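Local atomic coordinates of CBS domain protein (Porphyromonas gingivalis, PDB entry 2NQW), a protein that is of unknown function but belongs to a CBS-domain membrane protein family and possibly binds flavin adenine dinucleotide; its transporter-associated domain is the part described here. Residues E70-Q75 with I87-F92. Sequence-based numbering, arbitrary orientation.
Sequences EPFRFQ and IKIFPF
With CG anti to the backbone N (chi1 -176°), R73 starts an extended chain, while F90 CG sits anti to its carbonyl carbon, beside the backbone N (chi1 -82°); the two side chains lie side by side, pointing the same way. R73 CD lies over one face of the F90 ring, 4.0 Å from its centroid, a CH-pi contact; K88 CE covers the opposite face. At the ring's edge Q75 OE1 approaches F90 CZ to 3.6 Å, and a water links this oxygen to K88 NZ.

Strands 72-75 and 87-89 run antiparallel. Q75 and K88 form a hydrogen-bonded pair, K88 N to Q75 O at 2.8 Å and Q75 N to K88 O at 3.0 Å; F74 and I89 are the non-hydrogen-bonded pair. A nearly straight bond from F90 N to R73 O (3.0 Å) extends the pairing. Beyond it the chains part: one water bridges R73 N and F90 O, another P71 O and P91 O. Here F72 puts its edge to the face of F92, planes at 62°; F72 CE2 stands 3.6 Å above the plane of the F92 ring, over its centre.

On the face of the sheet opposite Q75 and K88, F74 CD1 meets I89 CG1 at 3.9 Å, and F74 and I87 pack against helix 49-57. Strands 72-79 and 84-89 form a beta hairpin of inner strands in the transporter-associated domain's five-stranded antiparallel sheet, with 66-69 next to 72-79 and 17-20 next to 84-89.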
loop_
_atom_site.group_PDB
_atom_site.type_symbol
_atom_site.label_atom_id
_atom_site.label_comp_id
_atom_site.label_asym_id
_atom_site.label_seq_id
_atom_site.Cartn_x
_atom_site.Cartn_y
_atom_site.Cartn_z
ATOM N N GLU A 70 1.082 10.482 4.679
ATOM C CA GLU A 70 2.479 10.888 4.834
ATOM C C GLU A 70 3.167 10.022 5.898
ATOM O O GLU A 70 2.601 9.788 6.964
ATOM C CB GLU A 70 2.587 12.364 5.209
ATOM C CG GLU A 70 2.293 13.332 4.067
ATOM C CD GLU A 70 3.400 13.427 3.041
ATOM O OE1 GLU A 70 4.420 12.742 3.178
ATOM O OE2 GLU A 70 3.288 14.256 2.109
ATOM N N PRO A 71 4.422 9.597 5.654
ATOM C CA PRO A 71 5.313 9.945 4.545
ATOM C C PRO A 71 5.161 9.043 3.325
ATOM O O PRO A 71 6.012 9.101 2.441
ATOM C CB PRO A 71 6.696 9.740 5.166
ATOM C CG PRO A 71 6.479 8.537 6.061
ATOM C CD PRO A 71 5.115 8.811 6.700
ATOM N N PHE A 72 4.106 8.229 3.275
ATOM C CA PHE A 72 3.964 7.237 2.202
ATOM C C PHE A 72 3.156 7.763 1.040
ATOM O O PHE A 72 2.184 8.502 1.215
ATOM C CB PHE A 72 3.263 5.984 2.778
ATOM C CG PHE A 72 3.988 5.398 3.963
ATOM C CD1 PHE A 72 3.509 5.607 5.243
ATOM C CD2 PHE A 72 5.188 4.726 3.803
ATOM C CE1 PHE A 72 4.195 5.110 6.338
ATOM C CE2 PHE A 72 5.897 4.231 4.916
ATOM C CZ PHE A 72 5.407 4.426 6.179
ATOM N N ARG A 73 3.529 7.312 -0.144
ATOM C CA ARG A 73 2.723 7.522 -1.335
ATOM C C ARG A 73 2.527 6.160 -1.990
ATOM O O ARG A 73 3.489 5.373 -2.121
ATOM C CB ARG A 73 3.431 8.472 -2.309
ATOM C CG ARG A 73 2.593 8.802 -3.539
ATOM C CD ARG A 73 3.399 9.745 -4.507
ATOM N NE ARG A 73 2.614 10.066 -5.704
ATOM C CZ ARG A 73 1.672 11.001 -5.738
ATOM N NH1 ARG A 73 1.425 11.716 -4.644
ATOM N NH2 ARG A 73 0.979 11.214 -6.864
ATOM N N PHE A 74 1.287 5.892 -2.387
ATOM C CA PHE A 74 0.901 4.596 -2.946
ATOM C C PHE A 74 0.373 4.783 -4.352
ATOM O O PHE A 74 -0.264 5.807 -4.649
ATOM C CB PHE A 74 -0.276 4.040 -2.126
ATOM C CG PHE A 74 0.005 3.936 -0.641
ATOM C CD1 PHE A 74 0.922 3.011 -0.163
ATOM C CD2 PHE A 74 -0.627 4.764 0.283
ATOM C CE1 PHE A 74 1.203 2.919 1.191
ATOM C CE2 PHE A 74 -0.350 4.661 1.669
ATOM C CZ PHE A 74 0.556 3.706 2.105
ATOM N N GLN A 75 0.621 3.812 -5.226
ATOM C CA GLN A 75 0.042 3.868 -6.557
ATOM C C GLN A 75 -0.456 2.460 -6.921
ATOM O O GLN A 75 0.243 1.457 -6.707
ATOM C CB GLN A 75 1.096 4.308 -7.579
ATOM C CG GLN A 75 0.586 4.365 -9.034
ATOM C CD GLN A 75 1.680 4.883 -9.953
ATOM O OE1 GLN A 75 2.511 5.696 -9.534
ATOM N NE2 GLN A 75 1.649 4.482 -11.198
ATOM N N ILE A 87 0.361 -2.798 -5.510
ATOM C CA ILE A 87 0.534 -1.412 -5.130
ATOM C C ILE A 87 2.025 -1.110 -5.017
ATOM O O ILE A 87 2.785 -1.872 -4.385
ATOM C CB ILE A 87 -0.184 -1.115 -3.789
ATOM C CG1 ILE A 87 -1.703 -1.061 -4.040
ATOM C CG2 ILE A 87 0.280 0.206 -3.146
ATOM C CD1 ILE A 87 -2.559 -1.066 -2.765
ATOM N N LYS A 88 2.420 0.011 -5.621
ATOM C CA LYS A 88 3.750 0.581 -5.421
ATOM C C LYS A 88 3.753 1.453 -4.180
ATOM O O LYS A 88 2.857 2.298 -4.011
ATOM C CB LYS A 88 4.116 1.438 -6.628
ATOM C CG LYS A 88 5.391 2.223 -6.428
ATOM C CD LYS A 88 5.804 2.918 -7.748
ATOM C CE LYS A 88 6.972 3.866 -7.462
ATOM N NZ LYS A 88 7.432 4.525 -8.739
ATOM N N ILE A 89 4.780 1.261 -3.332
ATOM C CA ILE A 89 5.062 2.197 -2.227
ATOM C C ILE A 89 6.320 2.958 -2.664
ATOM O O ILE A 89 7.359 2.338 -2.961
ATOM C CB ILE A 89 5.265 1.446 -0.888
ATOM C CG1 ILE A 89 4.010 0.652 -0.533
ATOM C CG2 ILE A 89 5.672 2.451 0.196
ATOM C CD1 ILE A 89 4.117 -0.164 0.761
ATOM N N PHE A 90 6.202 4.281 -2.763
ATOM C CA PHE A 90 7.333 5.092 -3.197
ATOM C C PHE A 90 8.426 5.100 -2.131
ATOM O O PHE A 90 8.186 4.749 -0.966
ATOM C CB PHE A 90 6.840 6.519 -3.486
ATOM C CG PHE A 90 6.208 6.692 -4.842
ATOM C CD1 PHE A 90 6.888 7.346 -5.857
ATOM C CD2 PHE A 90 4.941 6.172 -5.090
ATOM C CE1 PHE A 90 6.306 7.501 -7.128
ATOM C CE2 PHE A 90 4.334 6.321 -6.334
ATOM C CZ PHE A 90 5.028 6.985 -7.360
ATOM N N PRO A 91 9.642 5.522 -2.516
ATOM C CA PRO A 91 10.675 5.622 -1.473
ATOM C C PRO A 91 10.214 6.604 -0.400
ATOM O O PRO A 91 9.584 7.626 -0.739
ATOM C CB PRO A 91 11.887 6.196 -2.225
ATOM C CG PRO A 91 11.581 5.955 -3.721
ATOM C CD PRO A 91 10.094 6.003 -3.833
ATOM N N PHE A 92 10.556 6.352 0.863
ATOM C CA PHE A 92 10.120 7.248 1.943
ATOM C C PHE A 92 11.278 7.517 2.892
ATOM O O PHE A 92 12.200 6.688 3.059
ATOM C CB PHE A 92 8.893 6.676 2.691
ATOM C CG PHE A 92 9.093 5.295 3.194
ATOM C CD1 PHE A 92 9.587 5.089 4.494
ATOM C CD2 PHE A 92 8.793 4.186 2.397
ATOM C CE1 PHE A 92 9.810 3.806 4.962
ATOM C CE2 PHE A 92 9.025 2.902 2.873
ATOM C CZ PHE A 92 9.516 2.717 4.149
HETATM O O HOH W 1 7.001 8.605 -0.129
HETATM O O HOH W 2 6.141 6.167 0.045
HETATM O O HOH W 3 5.222 5.363 -10.391
#